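Local coordinates for HTH-type transcriptional regulator mcbR (Escherichia coli UMEA 3718-1, PDB 4P9F), which represses expression of McbA by binding to its promoter region, preventing colanic acid overproduction and mucoidy, and is important for biofilm formation, at residues 12-17 with 46-51; 84-89 with 146-151; 124-129 with 162-167; 104-109 with 181-186. All coordinates share one frame; numbering follows the deposited sequence.

Contact 1: 12-17 with 46-51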
loop_
_atom_site.group_PDB
_atom_site.type_symbol
_atom_site.label_atom_id
_atom_site.label_comp_id
_atom_site.label_asym_id
_atom_site.label_seq_id
_atom_site.Cartn_x
_atom_site.Cartn_y
_atom_site.Cartn_z
ATOM N N ASN A 12 1.146 16.404 1.981
ATOM C CA ASN A 12 0.109 16.218 0.963
ATOM C C ASN A 12 0.429 16.957 -0.319
ATOM O O ASN A 12 0.185 16.439 -1.413
ATOM C CB ASN A 12 -1.253 16.652 1.500
ATOM C CG ASN A 12 -1.803 15.667 2.505
ATOM O OD1 ASN A 12 -1.438 14.482 2.497
ATOM N ND2 ASN A 12 -2.700 16.131 3.356
ATOM N N ASP A 13 0.990 18.158 -0.201
ATOM C CA ASP A 13 1.370 18.894 -1.409
ATOM C C ASP A 13 2.506 18.192 -2.173
ATOM O O ASP A 13 2.487 18.111 -3.403
ATOM C CB ASP A 13 1.738 20.332 -1.058
ATOM C CG ASP A 13 0.499 21.159 -0.665
ATOM O OD1 ASP A 13 -0.630 20.737 -1.014
ATOM O OD2 ASP A 13 0.649 22.219 -0.010
ATOM N N LEU A 14 3.490 17.675 -1.451
ATOM C CA LEU A 14 4.545 16.900 -2.093
ATOM C C LEU A 14 3.991 15.597 -2.703
ATOM O O LEU A 14 4.418 15.186 -3.776
ATOM C CB LEU A 14 5.657 16.560 -1.103
ATOM C CG LEU A 14 6.555 17.725 -0.677
ATOM C CD1 LEU A 14 7.416 17.326 0.506
ATOM C CD2 LEU A 14 7.402 18.202 -1.860
ATOM N N LYS A 15 3.072 14.929 -2.012
ATOM C CA LYS A 15 2.428 13.734 -2.592
ATOM C C LYS A 15 1.726 14.093 -3.898
ATOM O O LYS A 15 1.823 13.373 -4.897
ATOM C CB LYS A 15 1.435 13.125 -1.614
ATOM C CG LYS A 15 2.075 12.368 -0.439
ATOM C CD LYS A 15 0.975 11.771 0.482
ATOM C CE LYS A 15 1.571 10.913 1.618
ATOM N NZ LYS A 15 0.516 10.314 2.536
ATOM N N HIS A 16 1.038 15.232 -3.884
ATOM C CA HIS A 16 0.315 15.702 -5.058
ATOM C C HIS A 16 1.280 15.994 -6.208
ATOM O O HIS A 16 1.081 15.518 -7.321
ATOM C CB HIS A 16 -0.523 16.944 -4.708
ATOM C CG HIS A 16 -1.387 17.422 -5.836
ATOM N ND1 HIS A 16 -0.990 18.410 -6.707
ATOM C CD2 HIS A 16 -2.586 16.983 -6.292
ATOM C CE1 HIS A 16 -1.930 18.603 -7.619
ATOM N NE2 HIS A 16 -2.907 17.745 -7.390
ATOM N N GLN A 17 2.347 16.738 -5.917
ATOM C CA GLN A 17 3.376 17.063 -6.905
ATOM C C GLN A 17 4.010 15.801 -7.500
ATOM O O GLN A 17 4.170 15.695 -8.709
ATOM C CB GLN A 17 4.487 17.906 -6.260
ATOM C CG GLN A 17 4.045 19.273 -5.790
ATOM C CD GLN A 17 3.544 20.132 -6.926
ATOM O OE1 GLN A 17 2.399 20.581 -6.921
ATOM N NE2 GLN A 17 4.405 20.377 -7.904
ATOM N N ARG A 46 11.145 19.380 6.743
ATOM C CA ARG A 46 11.975 18.183 6.903
ATOM C C ARG A 46 11.151 16.954 7.321
ATOM O O ARG A 46 11.361 15.855 6.794
ATOM C CB ARG A 46 13.086 18.426 7.929
ATOM C CG ARG A 46 14.057 17.233 8.044
ATOM C CD ARG A 46 15.041 17.376 9.216
ATOM N NE ARG A 46 14.334 17.374 10.492
ATOM C CZ ARG A 46 14.196 18.440 11.277
ATOM N NH1 ARG A 46 14.757 19.597 10.943
ATOM N NH2 ARG A 46 13.514 18.344 12.410
ATOM N N GLU A 47 10.201 17.127 8.245
ATOM C CA GLU A 47 9.391 15.985 8.675
ATOM C C GLU A 47 8.538 15.415 7.545
ATOM O O GLU A 47 8.361 14.189 7.435
ATOM C CB GLU A 47 8.466 16.347 9.850
ATOM C CG GLU A 47 9.187 16.640 11.143
ATOM C CD GLU A 47 8.228 16.953 12.292
ATOM O OE1 GLU A 47 7.021 17.173 12.043
ATOM O OE2 GLU A 47 8.690 16.988 13.450
ATOM N N ALA A 48 7.986 16.297 6.724
ATOM C CA ALA A 48 7.144 15.868 5.609
ATOM C C ALA A 48 7.971 15.047 4.630
ATOM O O ALA A 48 7.550 13.981 4.181
ATOM C CB ALA A 48 6.515 17.087 4.906
ATOM N N LEU A 49 9.176 15.528 4.336
ATOM C CA LEU A 49 10.069 14.812 3.439
ATOM C C LEU A 49 10.446 13.438 4.013
ATOM O O LEU A 49 10.465 12.448 3.286
ATOM C CB LEU A 49 11.316 15.663 3.167
ATOM C CG LEU A 49 11.068 16.933 2.347
ATOM C CD1 LEU A 49 12.201 17.950 2.563
ATOM C CD2 LEU A 49 10.978 16.591 0.862
ATOM N N LEU A 50 10.716 13.380 5.317
ATOM C CA LEU A 50 11.077 12.122 5.986
ATOM C C LEU A 50 9.909 11.157 6.025
ATOM O O LEU A 50 10.113 9.944 5.956
ATOM C CB LEU A 50 11.605 12.385 7.399
ATOM C CG LEU A 50 13.009 12.995 7.394
ATOM C CD1 LEU A 50 13.443 13.436 8.791
ATOM C CD2 LEU A 50 13.995 11.987 6.805
ATOM N N ARG A 51 8.687 11.687 6.119
ATOM C CA ARG A 51 7.499 10.834 6.025
ATOM C C ARG A 51 7.453 10.133 4.661
ATOM O O ARG A 51 7.089 8.964 4.567
ATOM C CB ARG A 51 6.228 11.670 6.203
ATOM C CG ARG A 51 5.948 12.134 7.638
ATOM C CD ARG A 51 4.616 12.906 7.694
ATOM N NE ARG A 51 4.324 13.359 9.053
ATOM C CZ ARG A 51 3.200 13.956 9.418
ATOM N NH1 ARG A 51 2.255 14.198 8.508
ATOM N NH2 ARG A 51 3.031 14.304 10.687
#

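Contact 2: 84-89 with 146-151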
loop_
_atom_site.group_PDB
_atom_site.type_symbol
_atom_site.label_atom_id
_atom_site.label_comp_id
_atom_site.label_asym_id
_atom_site.label_seq_id
_atom_site.Cartn_x
_atom_site.Cartn_y
_atom_site.Cartn_z
ATOM N N TYR A 84 -3.412 -2.367 -10.569
ATOM C CA TYR A 84 -4.431 -2.965 -11.417
ATOM C C TYR A 84 -5.460 -3.690 -10.557
ATOM O O TYR A 84 -6.644 -3.372 -10.617
ATOM C CB TYR A 84 -3.798 -3.924 -12.419
ATOM C CG TYR A 84 -4.784 -4.611 -13.343
ATOM C CD1 TYR A 84 -5.219 -4.004 -14.520
ATOM C CD2 TYR A 84 -5.273 -5.870 -13.037
ATOM C CE1 TYR A 84 -6.124 -4.657 -15.373
ATOM C CE2 TYR A 84 -6.166 -6.525 -13.874
ATOM C CZ TYR A 84 -6.587 -5.919 -15.041
ATOM O OH TYR A 84 -7.478 -6.587 -15.852
ATOM N N GLU A 85 -5.002 -4.614 -9.712
ATOM C CA GLU A 85 -5.918 -5.349 -8.843
ATOM C C GLU A 85 -6.644 -4.452 -7.862
ATOM O O GLU A 85 -7.842 -4.622 -7.647
ATOM C CB GLU A 85 -5.192 -6.457 -8.077
ATOM C CG GLU A 85 -4.522 -7.459 -8.977
ATOM C CD GLU A 85 -5.514 -8.240 -9.833
ATOM O OE1 GLU A 85 -6.681 -8.407 -9.411
ATOM O OE2 GLU A 85 -5.119 -8.700 -10.924
ATOM N N LEU A 86 -5.931 -3.497 -7.269
ATOM C CA LEU A 86 -6.534 -2.669 -6.228
ATOM C C LEU A 86 -7.588 -1.722 -6.779
ATOM O O LEU A 86 -8.646 -1.544 -6.167
ATOM C CB LEU A 86 -5.458 -1.865 -5.501
ATOM C CG LEU A 86 -4.411 -2.724 -4.772
ATOM C CD1 LEU A 86 -3.415 -1.878 -3.949
ATOM C CD2 LEU A 86 -5.079 -3.806 -3.900
ATOM N N GLU A 87 -7.309 -1.113 -7.930
ATOM C CA GLU A 87 -8.230 -0.140 -8.505
ATOM C C GLU A 87 -9.496 -0.819 -9.067
ATOM O O GLU A 87 -10.596 -0.290 -8.935
ATOM C CB GLU A 87 -7.513 0.687 -9.589
ATOM C CG GLU A 87 -6.406 1.605 -8.996
ATOM C CD GLU A 87 -5.843 2.613 -10.002
ATOM O OE1 GLU A 87 -6.625 3.259 -10.728
ATOM O OE2 GLU A 87 -4.620 2.748 -10.072
ATOM N N LEU A 88 -9.335 -2.005 -9.648
ATOM C CA LEU A 88 -10.475 -2.772 -10.121
ATOM C C LEU A 88 -11.333 -3.226 -8.938
ATOM O O LEU A 88 -12.560 -3.277 -9.025
ATOM C CB LEU A 88 -10.011 -3.974 -10.942
ATOM C CG LEU A 88 -9.394 -3.634 -12.308
ATOM C CD1 LEU A 88 -9.135 -4.893 -13.127
ATOM C CD2 LEU A 88 -10.276 -2.675 -13.062
HETATM N N MSE A 89 -10.681 -3.562 -7.833
HETATM C CA MSE A 89 -11.401 -3.921 -6.611
HETATM C C MSE A 89 -12.162 -2.719 -6.069
HETATM O O MSE A 89 -13.336 -2.827 -5.691
HETATM C CB MSE A 89 -10.434 -4.447 -5.535
HETATM C CG MSE A 89 -11.100 -4.840 -4.215
HETATM SE SE MSE A 89 -9.761 -5.183 -2.789
HETATM C CE MSE A 89 -8.224 -5.593 -3.910
ATOM N N CYS A 146 -8.189 2.790 -0.604
ATOM C CA CYS A 146 -7.979 4.053 -1.317
ATOM C C CYS A 146 -6.628 4.711 -1.030
ATOM O O CYS A 146 -5.969 5.177 -1.954
ATOM C CB CYS A 146 -9.104 5.042 -0.962
ATOM S SG CYS A 146 -10.740 4.473 -1.567
ATOM N N GLU A 147 -6.220 4.742 0.240
ATOM C CA GLU A 147 -4.918 5.305 0.610
ATOM C C GLU A 147 -3.798 4.537 -0.070
ATOM O O GLU A 147 -2.825 5.117 -0.536
ATOM C CB GLU A 147 -4.702 5.304 2.136
ATOM C CG GLU A 147 -3.573 6.278 2.626
ATOM C CD GLU A 147 -2.119 5.753 2.460
ATOM O OE1 GLU A 147 -1.901 4.519 2.405
ATOM O OE2 GLU A 147 -1.179 6.588 2.399
HETATM N N MSE A 148 -3.927 3.220 -0.121
HETATM C CA MSE A 148 -2.893 2.413 -0.764
HETATM C C MSE A 148 -2.806 2.726 -2.264
HETATM O O MSE A 148 -1.716 2.791 -2.843
HETATM C CB MSE A 148 -3.155 0.919 -0.557
HETATM C CG MSE A 148 -2.051 0.058 -1.164
HETATM SE SE MSE A 148 -1.990 -1.751 -0.449
HETATM C CE MSE A 148 -1.714 -1.263 1.412
ATOM N N ILE A 149 -3.959 2.924 -2.885
ATOM C CA ILE A 149 -3.998 3.306 -4.297
ATOM C C ILE A 149 -3.291 4.664 -4.476
ATOM O O ILE A 149 -2.454 4.818 -5.357
ATOM C CB ILE A 149 -5.455 3.349 -4.834
ATOM C CG1 ILE A 149 -6.046 1.923 -4.894
ATOM C CG2 ILE A 149 -5.516 4.020 -6.229
ATOM C CD1 ILE A 149 -7.561 1.880 -5.233
ATOM N N GLU A 150 -3.583 5.621 -3.603
ATOM C CA GLU A 150 -2.902 6.923 -3.664
ATOM C C GLU A 150 -1.400 6.775 -3.470
ATOM O O GLU A 150 -0.596 7.449 -4.131
ATOM C CB GLU A 150 -3.459 7.853 -2.591
ATOM C CG GLU A 150 -4.866 8.311 -2.860
ATOM C CD GLU A 150 -5.257 9.465 -1.973
ATOM O OE1 GLU A 150 -5.772 9.183 -0.880
ATOM O OE2 GLU A 150 -5.023 10.638 -2.340
ATOM N N GLN A 151 -1.018 5.874 -2.571
ATOM C CA GLN A 151 0.396 5.608 -2.304
ATOM C C GLN A 151 1.106 5.120 -3.585
ATOM O O GLN A 151 2.206 5.562 -3.926
ATOM C CB GLN A 151 0.502 4.570 -1.196
ATOM C CG GLN A 151 1.690 4.689 -0.304
ATOM C CD GLN A 151 1.780 3.533 0.677
ATOM O OE1 GLN A 151 2.812 2.892 0.788
ATOM N NE2 GLN A 151 0.689 3.263 1.379
#

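Contact 3: 124-129 with 162-167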
loop_
_atom_site.group_PDB
_atom_site.type_symbol
_atom_site.label_atom_id
_atom_site.label_comp_id
_atom_site.label_asym_id
_atom_site.label_seq_id
_atom_site.Cartn_x
_atom_site.Cartn_y
_atom_site.Cartn_z
ATOM N N GLN A 124 -3.688 19.725 -15.530
ATOM C CA GLN A 124 -5.101 19.611 -15.204
ATOM C C GLN A 124 -5.701 18.307 -15.721
ATOM O O GLN A 124 -6.527 17.697 -15.051
ATOM C CB GLN A 124 -5.851 20.812 -15.781
ATOM C CG GLN A 124 -6.019 21.930 -14.781
ATOM C CD GLN A 124 -6.896 21.521 -13.606
ATOM O OE1 GLN A 124 -6.408 21.032 -12.574
ATOM N NE2 GLN A 124 -8.205 21.731 -13.754
ATOM N N ILE A 125 -5.271 17.866 -16.897
ATOM C CA ILE A 125 -5.666 16.555 -17.413
ATOM C C ILE A 125 -5.261 15.445 -16.434
ATOM O O ILE A 125 -6.042 14.554 -16.080
ATOM C CB ILE A 125 -5.011 16.259 -18.779
ATOM C CG1 ILE A 125 -5.545 17.206 -19.857
ATOM C CG2 ILE A 125 -5.218 14.780 -19.173
ATOM C CD1 ILE A 125 -4.883 17.016 -21.188
ATOM N N ILE A 126 -4.009 15.499 -16.012
ATOM C CA ILE A 126 -3.510 14.506 -15.084
ATOM C C ILE A 126 -4.256 14.595 -13.754
ATOM O O ILE A 126 -4.736 13.586 -13.235
ATOM C CB ILE A 126 -2.003 14.686 -14.877
ATOM C CG1 ILE A 126 -1.281 14.371 -16.196
ATOM C CG2 ILE A 126 -1.504 13.775 -13.778
ATOM C CD1 ILE A 126 0.214 14.642 -16.173
ATOM N N ASN A 127 -4.402 15.812 -13.242
ATOM C CA ASN A 127 -5.028 16.012 -11.945
ATOM C C ASN A 127 -6.503 15.632 -11.915
ATOM O O ASN A 127 -6.960 14.961 -10.982
ATOM C CB ASN A 127 -4.860 17.460 -11.486
ATOM C CG ASN A 127 -5.355 17.663 -10.061
ATOM O OD1 ASN A 127 -4.963 16.926 -9.147
ATOM N ND2 ASN A 127 -6.195 18.667 -9.859
ATOM N N VAL A 128 -7.247 16.054 -12.932
ATOM C CA VAL A 128 -8.668 15.732 -12.978
ATOM C C VAL A 128 -8.873 14.208 -13.138
ATOM O O VAL A 128 -9.784 13.650 -12.528
ATOM C CB VAL A 128 -9.399 16.512 -14.106
ATOM C CG1 VAL A 128 -10.847 16.078 -14.202
ATOM C CG2 VAL A 128 -9.347 18.014 -13.820
ATOM N N ASN A 129 -8.031 13.533 -13.926
ATOM C CA ASN A 129 -8.117 12.065 -14.027
ATOM C C ASN A 129 -7.996 11.407 -12.647
ATOM O O ASN A 129 -8.787 10.529 -12.282
ATOM C CB ASN A 129 -7.040 11.526 -14.979
ATOM C CG ASN A 129 -6.755 10.041 -14.777
ATOM O OD1 ASN A 129 -5.725 9.673 -14.229
ATOM N ND2 ASN A 129 -7.670 9.192 -15.195
ATOM N N TYR A 162 7.483 12.621 -17.911
ATOM C CA TYR A 162 7.649 12.498 -19.355
ATOM C C TYR A 162 6.504 13.135 -20.151
ATOM O O TYR A 162 6.714 13.693 -21.230
ATOM C CB TYR A 162 7.766 11.013 -19.702
ATOM C CG TYR A 162 7.604 10.667 -21.166
ATOM C CD1 TYR A 162 8.650 10.867 -22.067
ATOM C CD2 TYR A 162 6.421 10.121 -21.643
ATOM C CE1 TYR A 162 8.519 10.532 -23.389
ATOM C CE2 TYR A 162 6.279 9.783 -22.977
ATOM C CZ TYR A 162 7.328 9.995 -23.844
ATOM O OH TYR A 162 7.180 9.663 -25.168
ATOM N N LEU A 163 5.297 13.077 -19.596
ATOM C CA LEU A 163 4.105 13.609 -20.261
ATOM C C LEU A 163 4.185 15.101 -20.595
ATOM O O LEU A 163 3.719 15.534 -21.657
ATOM C CB LEU A 163 2.865 13.360 -19.395
ATOM C CG LEU A 163 2.557 11.887 -19.107
ATOM C CD1 LEU A 163 1.346 11.732 -18.187
ATOM C CD2 LEU A 163 2.349 11.139 -20.417
ATOM N N TYR A 164 4.780 15.881 -19.700
ATOM C CA TYR A 164 4.810 17.317 -19.890
ATOM C C TYR A 164 5.712 17.702 -21.047
ATOM O O TYR A 164 5.399 18.615 -21.806
ATOM C CB TYR A 164 5.268 18.014 -18.604
ATOM C CG TYR A 164 4.276 17.864 -17.473
ATOM C CD1 TYR A 164 3.178 18.705 -17.381
ATOM C CD2 TYR A 164 4.432 16.875 -16.505
ATOM C CE1 TYR A 164 2.268 18.578 -16.372
ATOM C CE2 TYR A 164 3.516 16.735 -15.471
ATOM C CZ TYR A 164 2.432 17.595 -15.415
ATOM O OH TYR A 164 1.505 17.498 -14.404
ATOM N N GLU A 165 6.780 16.942 -21.233
ATOM C CA GLU A 165 7.797 17.297 -22.208
ATOM C C GLU A 165 7.475 16.752 -23.590
ATOM O O GLU A 165 7.710 17.419 -24.600
ATOM C CB GLU A 165 9.169 16.790 -21.753
ATOM N N ALA A 166 6.894 15.560 -23.642
ATOM C CA ALA A 166 6.830 14.856 -24.911
ATOM C C ALA A 166 5.437 14.637 -25.488
ATOM O O ALA A 166 5.300 14.428 -26.692
ATOM C CB ALA A 166 7.511 13.501 -24.756
ATOM N N ILE A 167 4.407 14.695 -24.660
ATOM C CA ILE A 167 3.072 14.341 -25.138
ATOM C C ILE A 167 2.233 15.559 -25.482
ATOM O O ILE A 167 2.053 16.454 -24.652
ATOM C CB ILE A 167 2.318 13.481 -24.116
ATOM C CG1 ILE A 167 3.123 12.222 -23.802
ATOM C CG2 ILE A 167 0.927 13.134 -24.629
ATOM C CD1 ILE A 167 3.472 11.395 -25.009
#

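Contact 4: 104-109 with 181-186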
loop_
_atom_site.group_PDB
_atom_site.type_symbol
_atom_site.label_atom_id
_atom_site.label_comp_id
_atom_site.label_asym_id
_atom_site.label_seq_id
_atom_site.Cartn_x
_atom_site.Cartn_y
_atom_site.Cartn_z
ATOM N N ALA A 104 -23.562 12.750 -10.297
ATOM C CA ALA A 104 -23.635 14.124 -10.780
ATOM C C ALA A 104 -22.262 14.796 -10.698
ATOM O O ALA A 104 -21.829 15.437 -11.658
ATOM C CB ALA A 104 -24.678 14.917 -9.990
ATOM N N GLU A 105 -21.579 14.630 -9.564
ATOM C CA GLU A 105 -20.223 15.165 -9.375
ATOM C C GLU A 105 -19.170 14.484 -10.265
ATOM O O GLU A 105 -18.190 15.117 -10.670
ATOM C CB GLU A 105 -19.796 15.047 -7.902
ATOM C CG GLU A 105 -20.635 15.891 -6.928
ATOM C CD GLU A 105 -20.178 15.771 -5.475
ATOM O OE1 GLU A 105 -19.202 15.034 -5.201
ATOM O OE2 GLU A 105 -20.804 16.420 -4.608
ATOM N N LEU A 106 -19.353 13.196 -10.558
ATOM C CA LEU A 106 -18.438 12.511 -11.475
ATOM C C LEU A 106 -18.602 13.081 -12.883
ATOM O O LEU A 106 -17.616 13.314 -13.592
ATOM C CB LEU A 106 -18.676 11.000 -11.471
ATOM C CG LEU A 106 -18.216 10.256 -10.216
ATOM C CD1 LEU A 106 -18.617 8.790 -10.257
ATOM C CD2 LEU A 106 -16.707 10.382 -10.051
ATOM N N GLN A 107 -19.848 13.359 -13.259
ATOM C CA GLN A 107 -20.132 13.976 -14.551
ATOM C C GLN A 107 -19.464 15.357 -14.662
ATOM O O GLN A 107 -18.914 15.701 -15.711
ATOM C CB GLN A 107 -21.643 14.098 -14.755
ATOM C CG GLN A 107 -22.046 14.717 -16.089
ATOM C CD GLN A 107 -21.621 13.877 -17.280
ATOM O OE1 GLN A 107 -21.847 12.668 -17.318
ATOM N NE2 GLN A 107 -21.005 14.521 -18.267
ATOM N N GLU A 108 -19.497 16.138 -13.582
ATOM C CA GLU A 108 -18.854 17.460 -13.565
ATOM C C GLU A 108 -17.330 17.335 -13.738
ATOM O O GLU A 108 -16.715 18.074 -14.505
ATOM C CB GLU A 108 -19.184 18.217 -12.272
ATOM C CG GLU A 108 -20.658 18.480 -12.045
ATOM C CD GLU A 108 -20.927 19.276 -10.775
ATOM O OE1 GLU A 108 -19.998 19.963 -10.283
ATOM O OE2 GLU A 108 -22.075 19.233 -10.281
ATOM N N LEU A 109 -16.724 16.388 -13.033
ATOM C CA LEU A 109 -15.283 16.176 -13.169
ATOM C C LEU A 109 -14.914 15.795 -14.608
ATOM O O LEU A 109 -13.905 16.251 -15.138
ATOM C CB LEU A 109 -14.809 15.114 -12.177
ATOM C CG LEU A 109 -14.713 15.586 -10.722
ATOM C CD1 LEU A 109 -14.400 14.435 -9.801
ATOM C CD2 LEU A 109 -13.640 16.650 -10.579
ATOM N N LEU A 181 -17.602 6.064 -21.004
ATOM C CA LEU A 181 -18.091 4.698 -20.946
ATOM C C LEU A 181 -18.056 4.165 -19.507
ATOM O O LEU A 181 -18.967 3.471 -19.075
ATOM C CB LEU A 181 -17.272 3.810 -21.891
ATOM C CG LEU A 181 -17.494 4.076 -23.385
ATOM C CD1 LEU A 181 -16.595 3.194 -24.244
ATOM C CD2 LEU A 181 -18.965 3.825 -23.739
ATOM N N LEU A 182 -17.007 4.508 -18.765
ATOM C CA LEU A 182 -16.919 4.105 -17.368
ATOM C C LEU A 182 -18.052 4.730 -16.544
ATOM O O LEU A 182 -18.678 4.067 -15.716
ATOM C CB LEU A 182 -15.567 4.503 -16.777
ATOM C CG LEU A 182 -15.415 4.229 -15.294
ATOM C CD1 LEU A 182 -15.593 2.734 -15.036
ATOM C CD2 LEU A 182 -14.051 4.709 -14.785
ATOM N N LEU A 183 -18.314 6.008 -16.765
ATOM C CA LEU A 183 -19.372 6.677 -16.021
ATOM C C LEU A 183 -20.745 6.064 -16.358
ATOM O O LEU A 183 -21.568 5.866 -15.468
ATOM C CB LEU A 183 -19.354 8.185 -16.297
ATOM C CG LEU A 183 -20.345 8.992 -15.461
ATOM C CD1 LEU A 183 -20.163 8.640 -13.999
ATOM C CD2 LEU A 183 -20.176 10.486 -15.686
ATOM N N ALA A 184 -20.968 5.731 -17.630
ATOM C CA ALA A 184 -22.194 5.043 -18.046
ATOM C C ALA A 184 -22.334 3.669 -17.358
ATOM O O ALA A 184 -23.418 3.279 -16.925
ATOM C CB ALA A 184 -22.218 4.882 -19.546
ATOM N N ALA A 185 -21.226 2.942 -17.267
ATOM C CA ALA A 185 -21.215 1.635 -16.609
ATOM C C ALA A 185 -21.522 1.773 -15.115
ATOM O O ALA A 185 -22.216 0.938 -14.534
ATOM C CB ALA A 185 -19.842 0.924 -16.819
ATOM N N LEU A 186 -20.989 2.823 -14.496
ATOM C CA LEU A 186 -21.262 3.111 -13.086
ATOM C C LEU A 186 -22.744 3.434 -12.905
ATOM O O LEU A 186 -23.382 2.906 -12.001
ATOM C CB LEU A 186 -20.384 4.268 -12.578
ATOM C CG LEU A 186 -18.893 3.931 -12.381
ATOM C CD1 LEU A 186 -18.064 5.194 -12.157
ATOM C CD2 LEU A 186 -18.729 2.995 -11.198
#

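Contact 1: 12-17 with 46-51
Leu14 reaches from helix 6-19 with one branch, CD1, and lays it against the end of Leu49 on helix 42-54. The closest approach, 3.7 Å, is between Leu14 CD1 and Leu49 CD2, and the same methyl lies 4.1 Å from Leu49 CG, so the methyl rests on the CG-CD2 branch of the other leucine. The two side chains cross obliquely. In Leu14, CG stands anti to the carbonyl carbon (chi1 -72°), and the extended second torsion (168°) carries CD1 outward to helix 42-54. Ala48 adds a looser touch, its CB 4.5 Å from Leu14 CD1. Its single methyl suits a helix face that also meets Val10 and Glu11 of helix 6-19. The backbones stay apart, with 8.1 Å between the CA atoms of Leu14 and Leu49, and the two segments together bury 95 Å².

Both helices belong to the winged helix-turn-helix fold of the GntR family, and residues 46-50 fall within its DNA-binding helix-turn-helix. Leu34 of helix 31-38 also touches Leu14, while Thr31 of the same helix, Leu58 of a loop and Phe66 of strand 65-67 gather round Leu49, so the leucine pair belongs to the small core of this domain. Between the segments themselves the chemistry is apolar, consistent with methyl burial holding the middle of this helix pair, while Arg51 NH1, in a salt bridge with Glu11 OE1, and Glu47 OE1, hydrogen-bonded to Thr7 OG1, give it polar ties.

Contact 2: 84-89 with 146-151
This is an oblique, roughly antiparallel helix-helix packing contact, buried within the all-helical FCD domain, where helix 73-95 crosses helix 143-156. The axes of the two short segments come within 9.9 Å at an angle of 139°, and 203 Å² is buried between them. Ile149 is the main contributor from its helix. Its CG1 lies 3.9 Å from Leu86 CB, its CD1 reaches 3.7 Å from the backbone O of Leu86, and its CG2 rests 3.8 Å from Glu87 CG. A beta-branched residue suits this place because its two branches part at CB: a chi1 of -69° directs CG1 toward the backbone of the other helix, and CG2 meets the aliphatic shank of Glu87. Leu86 turns CD1 to Met148, a selenomethionine, at 3.7 Å from its CG and 3.8 Å from its SE. Were Ile149 cut back to an alanine, Leu86 would probably face a gap and the Glu87 methylenes lose their apolar support.

Glu87 works at both ends. Beyond the methylenes, its buried carboxylate is gripped on OE1 by Arg133 NH1 and Tyr137 OH, and on OE2 by Arg83 NH1 and Trp153 NE1. Two arginines probably keep it ionised. Helix 122-138 thus flanks the crossing, with Tyr137 also packing on Ile149, while helix 191-210 covers Leu88 on the far side of helix 73-95. The second subunit lies alongside helix 143-156, where its Leu152 packs on Met148.

Contact 3: 124-129 with 162-167
Ile126 points its CD1 methyl between two residues of helix 161-166, Leu163 and Tyr164, and touches the ends of both. The CD1 atoms of Ile126 and Leu163 meet methyl to methyl at 3.7 Å. Tyr164 comes in obliquely with the hydroxyl end of its ring, so that Ile126 CD1 lies 3.6 Å from Tyr164 OH, 3.8 Å from CZ and 4.0 Å from CE2. The reach of the isoleucine follows from its torsions: with chi1 at -66° and chi2 near 180° (174°), the chain is drawn out from helix 122-138 and CD1 leads. The backbones can therefore remain well separated, with 9.3 Å between the CA atoms of Ile126 and Leu163.

Tyrosine suits its partly exposed position because the ring supplies carbon for the isoleucine while OH makes a hydrogen bond to the backbone O of Ile20, just beyond helix 6-19. Leu163, apolar throughout, turns also to Ile208 and Leu209 of helix 191-210. Ile126 is covered further by Ile20 and Leu160. The contact is helix-helix packing within the all-helical FCD domain of this GntR regulator, fastening the short helix 161-166 to helix 122-138.

Contact 4: 104-109 with 181-186
Leu186 N is held by the backbone O of Leu182 at 2.9 Å, one of the helical bonds of the turn from which Leu186 and Leu183 face helix 100-119. The setting is an antiparallel pair of helices in the FCD bundle: the segment axes run at 176° to one another, 10.9 Å apart at their closest, and 162 Å² is buried. Leu183 fills the middle with its two branches divided between neighbours. CD1 lies 3.8 Å from Leu106 CB, whereas CD2 turns to Gln107. Leu186 meets Leu106 at about a right angle, their CD1 methyls 4.1 Å apart. Leucine suits position 183 because its fork serves two partners; Leu106, touching Leu183 and Leu186 here, also packs on Phe132, Ala135 and Ile136 of helix 122-138. With an alanine in place of Leu183, the space between Leu106 and Gln107 is likely to be left unfilled and the glutamine chain freer to turn.

Gln107, partly exposed, suits the margin of this apolar seam, where its methylenes can pack while its amide lies near the surface. Its chain leaves with CG anti to the backbone N (chi1 -179°) and bends at chi2 (64°), so that it crosses the Leu183 side chain at about a right angle. The methyl Leu183 CD2 thereby sits 3.2 Å from Gln107 OE1 and 3.7 Å from Gln107 CA.

How the contacts relate
From the N terminus, contact 1 closes first, bringing helix 6-19 to helix 42-54 in the DNA-binding domain. The other three contacts interleave. Contact 2 opens at 84-89 and closes at 146-151, crossing contact 4 (104-109 to 181-186) and contact 3 (124-129 to 162-167), while contact 3 falls wholly within the span of contact 4. Helices following one another in the chain are thus woven into one bundle. Contact 3 touches contact 4 where Val128 meets the backbone of Leu109, and it joins contact 1 through a hydrogen bond between His16 NE2 and Asn127 OD1, tying the two domains. Contacts 1 and 2 both meet the second subunit.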